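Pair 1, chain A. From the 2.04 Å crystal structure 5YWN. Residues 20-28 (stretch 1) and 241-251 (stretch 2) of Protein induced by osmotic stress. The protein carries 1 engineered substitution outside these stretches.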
# COMPACT_ATOMS: atom_id res chain seq x y z
N ALA A 20 -3.37 -12.96 -1.32
CA ALA A 20 -4.48 -13.76 -0.86
C ALA A 20 -5.72 -13.54 -1.70
O ALA A 20 -6.39 -14.46 -2.00
CB ALA A 20 -4.77 -13.50 0.59
N LEU A 21 -6.00 -12.31 -2.06
CA LEU A 21 -7.09 -12.06 -2.93
C LEU A 21 -6.90 -12.62 -4.32
O LEU A 21 -7.74 -13.24 -4.82
CB LEU A 21 -7.38 -10.59 -3.01
CG LEU A 21 -8.44 -10.19 -4.03
CD1 LEU A 21 -9.77 -10.80 -3.71
CD2 LEU A 21 -8.58 -8.69 -4.20
N VAL A 22 -5.75 -12.40 -4.91
CA VAL A 22 -5.48 -12.88 -6.25
C VAL A 22 -5.53 -14.43 -6.33
O VAL A 22 -6.08 -14.97 -7.23
CB VAL A 22 -4.18 -12.24 -6.75
CG1 VAL A 22 -3.45 -13.07 -7.74
CG2 VAL A 22 -4.43 -10.83 -7.22
N LEU A 23 -4.99 -15.09 -5.35
CA LEU A 23 -5.06 -16.50 -5.25
C LEU A 23 -6.50 -16.99 -5.13
O LEU A 23 -6.84 -17.95 -5.70
CB LEU A 23 -4.23 -17.00 -4.11
CG LEU A 23 -2.72 -16.95 -4.31
CD1 LEU A 23 -1.97 -17.40 -3.11
CD2 LEU A 23 -2.27 -17.74 -5.49
N SER A 24 -7.33 -16.28 -4.40
CA SER A 24 -8.70 -16.65 -4.21
C SER A 24 -9.52 -16.63 -5.49
O SER A 24 -10.43 -17.35 -5.64
CB SER A 24 -9.35 -15.82 -3.12
OG SER A 24 -9.84 -14.63 -3.59
N LYS A 25 -9.15 -15.78 -6.41
CA LYS A 25 -9.81 -15.68 -7.68
C LYS A 25 -9.28 -16.65 -8.76
O LYS A 25 -9.71 -16.64 -9.87
CB LYS A 25 -9.79 -14.24 -8.17
CG LYS A 25 -10.45 -13.25 -7.25
CD LYS A 25 -11.93 -13.17 -7.42
CE LYS A 25 -12.58 -12.38 -6.31
NZ LYS A 25 -14.05 -12.42 -6.34
N GLY A 26 -8.38 -17.51 -8.38
CA GLY A 26 -7.83 -18.48 -9.28
C GLY A 26 -6.57 -18.19 -10.08
O GLY A 26 -6.12 -19.03 -10.80
N TYR A 27 -6.00 -17.03 -9.91
CA TYR A 27 -4.69 -16.74 -10.45
C TYR A 27 -3.61 -17.50 -9.72
O TYR A 27 -3.74 -17.84 -8.62
CB TYR A 27 -4.40 -15.25 -10.34
CG TYR A 27 -5.33 -14.40 -11.12
CD1 TYR A 27 -5.10 -14.12 -12.43
CD2 TYR A 27 -6.42 -13.86 -10.55
CE1 TYR A 27 -5.95 -13.37 -13.17
CE2 TYR A 27 -7.27 -13.11 -11.27
CZ TYR A 27 -7.02 -12.86 -12.59
OH TYR A 27 -7.84 -12.11 -13.29
N LYS A 28 -2.54 -17.75 -10.41
CA LYS A 28 -1.31 -18.07 -9.80
C LYS A 28 -0.52 -16.81 -9.49
O LYS A 28 -0.73 -15.81 -10.08
CB LYS A 28 -0.52 -19.03 -10.65
CG LYS A 28 -0.89 -20.47 -10.49
CD LYS A 28 -0.07 -21.28 -11.43
CE LYS A 28 -0.24 -22.76 -11.28
NZ LYS A 28 -1.06 -23.33 -12.35
N VAL A 241 -7.86 -1.85 -0.66
CA VAL A 241 -6.71 -1.56 -1.46
C VAL A 241 -6.37 -2.73 -2.38
O VAL A 241 -6.13 -2.55 -3.53
CB VAL A 241 -5.49 -1.11 -0.68
CG1 VAL A 241 -4.39 -0.78 -1.64
CG2 VAL A 241 -5.81 0.10 0.13
N ALA A 242 -6.44 -3.92 -1.83
CA ALA A 242 -6.22 -5.11 -2.59
C ALA A 242 -7.23 -5.30 -3.73
O ALA A 242 -6.86 -5.55 -4.79
CB ALA A 242 -6.14 -6.32 -1.70
N LYS A 243 -8.48 -5.07 -3.45
CA LYS A 243 -9.51 -5.15 -4.44
C LYS A 243 -9.27 -4.14 -5.53
O LYS A 243 -9.50 -4.42 -6.63
CB LYS A 243 -10.90 -5.03 -3.86
CG LYS A 243 -11.32 -6.22 -3.05
CD LYS A 243 -12.77 -6.22 -2.65
CE LYS A 243 -13.07 -5.32 -1.49
NZ LYS A 243 -14.42 -5.47 -0.98
N ALA A 244 -8.77 -2.96 -5.16
CA ALA A 244 -8.40 -1.93 -6.12
C ALA A 244 -7.28 -2.36 -7.05
O ALA A 244 -7.32 -2.07 -8.20
CB ALA A 244 -8.09 -0.62 -5.46
N HIS A 245 -6.33 -3.07 -6.53
CA HIS A 245 -5.29 -3.62 -7.36
C HIS A 245 -5.87 -4.61 -8.38
O HIS A 245 -5.53 -4.56 -9.50
CB HIS A 245 -4.15 -4.21 -6.54
CG HIS A 245 -3.19 -3.20 -6.00
ND1 HIS A 245 -3.49 -2.36 -4.96
CD2 HIS A 245 -1.94 -2.86 -6.39
CE1 HIS A 245 -2.46 -1.59 -4.71
NE2 HIS A 245 -1.51 -1.88 -5.56
N LEU A 246 -6.80 -5.44 -7.96
CA LEU A 246 -7.46 -6.35 -8.84
C LEU A 246 -8.22 -5.64 -9.93
O LEU A 246 -8.02 -5.93 -11.06
CB LEU A 246 -8.40 -7.23 -8.09
CG LEU A 246 -9.04 -8.34 -8.86
CD1 LEU A 246 -7.99 -9.35 -9.20
CD2 LEU A 246 -10.15 -8.97 -8.07
N ALA A 247 -8.98 -4.65 -9.56
CA ALA A 247 -9.69 -3.83 -10.50
C ALA A 247 -8.69 -3.18 -11.45
O ALA A 247 -8.92 -3.08 -12.60
CB ALA A 247 -10.44 -2.74 -9.78
N ALA A 248 -7.57 -2.78 -10.93
CA ALA A 248 -6.59 -2.01 -11.65
C ALA A 248 -6.03 -2.74 -12.85
O ALA A 248 -5.63 -2.12 -13.76
CB ALA A 248 -5.48 -1.53 -10.76
N PHE A 249 -5.93 -4.05 -12.75
CA PHE A 249 -5.56 -4.87 -13.88
C PHE A 249 -6.65 -5.60 -14.66
O PHE A 249 -6.45 -5.94 -15.77
CB PHE A 249 -4.36 -5.76 -13.56
CG PHE A 249 -4.66 -7.01 -12.77
CD1 PHE A 249 -5.06 -8.16 -13.39
CD2 PHE A 249 -4.42 -7.06 -11.44
CE1 PHE A 249 -5.28 -9.29 -12.66
CE2 PHE A 249 -4.60 -8.20 -10.73
CZ PHE A 249 -5.03 -9.31 -11.33
N GLU A 250 -7.74 -5.93 -14.00
CA GLU A 250 -8.90 -6.57 -14.60
C GLU A 250 -9.76 -5.73 -15.50
O GLU A 250 -10.21 -6.20 -16.46
CB GLU A 250 -9.74 -7.31 -13.57
CG GLU A 250 -9.11 -8.53 -12.95
CD GLU A 250 -10.06 -9.39 -12.13
OE1 GLU A 250 -9.81 -10.55 -12.02
OE2 GLU A 250 -11.03 -8.92 -11.61
N LYS A 251 -10.02 -4.50 -15.13
CA LYS A 251 -10.96 -3.63 -15.82
C LYS A 251 -10.35 -2.80 -16.95
O LYS A 251 -9.36 -2.17 -16.78
CB LYS A 251 -11.67 -2.69 -14.86
CG LYS A 251 -12.39 -3.35 -13.73
CD LYS A 251 -13.08 -2.35 -12.85
CE LYS A 251 -13.89 -2.97 -11.74
NZ LYS A 251 -15.08 -3.70 -12.18

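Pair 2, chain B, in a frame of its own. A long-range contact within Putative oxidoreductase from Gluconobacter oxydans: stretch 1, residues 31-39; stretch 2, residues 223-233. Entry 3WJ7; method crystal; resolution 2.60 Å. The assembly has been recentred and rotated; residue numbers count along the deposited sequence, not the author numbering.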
# COMPACT_ATOMS: atom_id res chain seq x y z
N ARG B 31 20.19 17.43 23.17
CA ARG B 31 20.48 18.08 24.45
C ARG B 31 21.70 17.42 25.10
O ARG B 31 22.60 18.12 25.56
CB ARG B 31 19.28 18.05 25.43
CG ARG B 31 18.15 19.01 25.07
CD ARG B 31 16.87 18.78 25.89
NE ARG B 31 15.70 18.97 25.03
CZ ARG B 31 14.79 18.04 24.69
NH1 ARG B 31 14.82 16.80 25.18
NH2 ARG B 31 13.80 18.36 23.86
N VAL B 32 21.74 16.09 25.10
CA VAL B 32 22.84 15.35 25.72
C VAL B 32 24.19 15.72 25.07
O VAL B 32 25.15 16.03 25.76
CB VAL B 32 22.55 13.82 25.73
CG1 VAL B 32 23.80 12.98 25.97
CG2 VAL B 32 21.48 13.49 26.76
N LEU B 33 24.24 15.67 23.75
CA LEU B 33 25.41 16.06 22.99
C LEU B 33 25.85 17.48 23.30
O LEU B 33 27.06 17.76 23.40
CB LEU B 33 25.11 15.95 21.48
CG LEU B 33 24.84 14.52 21.05
CD1 LEU B 33 24.54 14.47 19.57
CD2 LEU B 33 26.00 13.60 21.42
N GLU B 34 24.88 18.38 23.41
CA GLU B 34 25.16 19.76 23.76
C GLU B 34 25.84 19.88 25.15
O GLU B 34 26.81 20.61 25.28
CB GLU B 34 23.89 20.59 23.72
CG GLU B 34 24.13 22.08 23.91
CD GLU B 34 24.45 22.79 22.60
OE1 GLU B 34 23.83 22.43 21.56
OE2 GLU B 34 25.32 23.70 22.62
N GLU B 35 25.32 19.16 26.16
CA GLU B 35 25.86 19.22 27.53
C GLU B 35 27.22 18.56 27.61
O GLU B 35 28.04 18.89 28.48
CB GLU B 35 24.88 18.62 28.56
CG GLU B 35 23.47 19.23 28.52
CD GLU B 35 22.49 18.64 29.53
OE1 GLU B 35 22.78 18.67 30.75
OE2 GLU B 35 21.40 18.15 29.12
N ARG B 36 27.47 17.62 26.70
CA ARG B 36 28.80 17.10 26.47
C ARG B 36 29.73 18.01 25.60
O ARG B 36 30.86 17.64 25.30
CB ARG B 36 28.70 15.68 25.87
CG ARG B 36 28.96 14.54 26.85
CD ARG B 36 28.60 13.27 26.14
NE ARG B 36 28.57 12.02 26.90
CZ ARG B 36 27.65 11.65 27.80
NH1 ARG B 36 26.67 12.47 28.22
NH2 ARG B 36 27.73 10.44 28.32
N GLY B 37 29.23 19.19 25.19
CA GLY B 37 29.94 20.16 24.32
C GLY B 37 30.39 19.80 22.89
O GLY B 37 31.47 20.19 22.47
N HIS B 38 29.57 19.08 22.14
CA HIS B 38 29.77 18.99 20.70
C HIS B 38 29.31 20.28 20.07
O HIS B 38 28.47 20.97 20.64
CB HIS B 38 28.92 17.85 20.13
CG HIS B 38 29.41 16.51 20.55
ND1 HIS B 38 29.76 15.53 19.65
CD2 HIS B 38 29.65 15.99 21.78
CE1 HIS B 38 30.19 14.46 20.30
NE2 HIS B 38 30.14 14.72 21.59
N ARG B 39 29.85 20.61 18.90
CA ARG B 39 29.26 21.68 18.11
C ARG B 39 28.18 21.06 17.24
O ARG B 39 28.45 20.19 16.41
CB ARG B 39 30.30 22.42 17.25
CG ARG B 39 31.76 22.21 17.63
CD ARG B 39 32.63 23.18 16.84
NE ARG B 39 34.05 23.21 17.25
CZ ARG B 39 34.92 24.15 16.89
NH1 ARG B 39 34.56 25.16 16.10
NH2 ARG B 39 36.18 24.09 17.32
N VAL B 223 17.75 6.67 26.63
CA VAL B 223 18.02 6.45 25.23
C VAL B 223 19.07 7.44 24.75
O VAL B 223 20.05 7.07 24.08
CB VAL B 223 16.75 6.67 24.39
CG1 VAL B 223 17.05 6.70 22.89
CG2 VAL B 223 15.73 5.61 24.72
N ALA B 224 18.82 8.71 25.09
CA ALA B 224 19.67 9.81 24.67
C ALA B 224 21.10 9.59 25.13
O ALA B 224 22.06 9.68 24.35
CB ALA B 224 19.12 11.15 25.16
N GLU B 225 21.25 9.29 26.41
CA GLU B 225 22.55 9.15 27.01
C GLU B 225 23.23 7.98 26.30
O GLU B 225 24.42 8.05 25.91
CB GLU B 225 22.40 8.94 28.53
CG GLU B 225 23.63 8.40 29.28
CD GLU B 225 24.86 9.33 29.35
OE1 GLU B 225 24.78 10.56 29.03
OE2 GLU B 225 25.93 8.81 29.76
N GLY B 226 22.48 6.89 26.13
CA GLY B 226 23.01 5.70 25.48
C GLY B 226 23.57 5.97 24.09
O GLY B 226 24.52 5.31 23.67
N HIS B 227 23.01 6.94 23.36
CA HIS B 227 23.59 7.33 22.08
C HIS B 227 24.99 7.91 22.30
O HIS B 227 25.90 7.66 21.52
CB HIS B 227 22.74 8.38 21.37
CG HIS B 227 21.49 7.85 20.75
ND1 HIS B 227 21.28 7.85 19.38
CD2 HIS B 227 20.35 7.37 21.30
CE1 HIS B 227 20.08 7.35 19.12
NE2 HIS B 227 19.50 7.06 20.27
N ALA B 228 25.15 8.72 23.35
CA ALA B 228 26.44 9.37 23.57
C ALA B 228 27.49 8.31 23.89
O ALA B 228 28.61 8.35 23.37
CB ALA B 228 26.35 10.43 24.66
N LEU B 229 27.07 7.35 24.72
CA LEU B 229 27.94 6.21 25.12
C LEU B 229 28.33 5.36 23.95
O LEU B 229 29.40 4.78 23.97
CB LEU B 229 27.22 5.32 26.15
CG LEU B 229 26.88 6.09 27.43
CD1 LEU B 229 25.98 5.28 28.37
CD2 LEU B 229 28.18 6.55 28.07
N ALA B 230 27.45 5.24 22.95
CA ALA B 230 27.81 4.45 21.76
C ALA B 230 28.84 5.17 20.92
O ALA B 230 29.72 4.51 20.35
CB ALA B 230 26.61 4.09 20.93
N LEU B 231 28.74 6.50 20.85
CA LEU B 231 29.77 7.31 20.24
C LEU B 231 31.11 7.19 20.98
O LEU B 231 32.16 7.13 20.34
CB LEU B 231 29.37 8.80 20.21
CG LEU B 231 30.54 9.74 19.89
CD1 LEU B 231 30.93 9.71 18.44
CD2 LEU B 231 30.20 11.16 20.22
N GLU B 232 31.08 7.17 22.32
CA GLU B 232 32.34 7.11 23.10
C GLU B 232 32.99 5.74 23.15
O GLU B 232 34.17 5.64 22.87
CB GLU B 232 32.18 7.71 24.48
CG GLU B 232 32.12 9.23 24.44
CD GLU B 232 31.10 9.83 25.40
OE1 GLU B 232 30.67 9.11 26.34
OE2 GLU B 232 30.70 11.01 25.23
N ARG B 233 32.21 4.67 23.42
CA ARG B 233 32.79 3.35 23.71
C ARG B 233 32.29 2.21 22.81
O ARG B 233 32.62 1.05 23.04
CB ARG B 233 32.62 2.96 25.21
CG ARG B 233 32.79 4.12 26.20
CD ARG B 233 32.59 3.75 27.68
NE ARG B 233 33.83 3.36 28.37
CZ ARG B 233 34.02 2.22 29.04
NH1 ARG B 233 33.05 1.30 29.17
NH2 ARG B 233 35.20 1.99 29.62

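Both pairs set the end of one helix, and the turn that follows it, against a second helix more than 180 residues away in sequence. The helix axes cross at -53° in pair 1 and -54° in pair 2, with closest approaches of 10.0 and 9.3 Å, and the backbones superpose to 0.5 Å over 14 central residues. In each, the first helix closes with a Schellman motif whose positive-phi residue is glycine, Gly A26 matching Gly B37. At the backbone angles of Gly A26 a CB would be jammed against the preceding carbonyl O. Just after the glycine, Tyr A27 and His B38 occupy equivalent positions, and both point CA-to-CB toward the partner helix.

The rule common to both is an apolar residue of the first helix set against a small one on the second helix. Leu A21 and Val B32 match, as do Ala A242 and Ala B224. Leu A21 CD2 lies 4.2 Å from Ala A242 CB, while Val B32 CG2 comes within 3.7 Å of Ala B224 CB.

One helical turn further along, the solutions part. Pair 1 puts Leu A246 here, and this leucine gathers the contact: its CB is 4.2 Å from Leu A21 CD2, and its CD1 is 4.3 Å from Val A22 CG2 and 4.4 Å from Tyr A27 CE2. Pair 2 has Ala B228 instead, and the guanidinium of Arg B36 lies with one face over its methyl group, Arg B36 NE 3.5 Å from Ala B228 CB.

That arginine matches Lys A25, which makes only a loose contact, its CG 4.4 Å from Leu A246 CD2. Arg B36, by contrast, spans two acids nearly two turns apart. It donates from NH1 to Glu B225 OE1 and from NH2 to Glu B225 OE2, both at 2.8 Å, and from NE to Glu B232 OE2 at 2.9 Å, in salt bridges to both glutamates. Pair 1 has Lys A243 in place of Glu B225, and its end leads away.

The matched acids Glu A250 and Glu B232 serve different donors. Glu A250 OE1 accepts a 2.8 Å hydrogen bond from Tyr A27 OH, and the edge of the Phe A249 ring meets the face of the tyrosine ring, centroids 5.6 Å apart. In pair 2, Leu B231 replaces the phenylalanine, its CD2 lying 3.3 Å from His B38 CE1 at the imidazole edge.

Similar areas are buried, 346 and 362 Å², one with leucine and aromatics, the other with an arginine held by two glutamates over an alanine, beside a valine-alanine contact and a histidine-leucine contact.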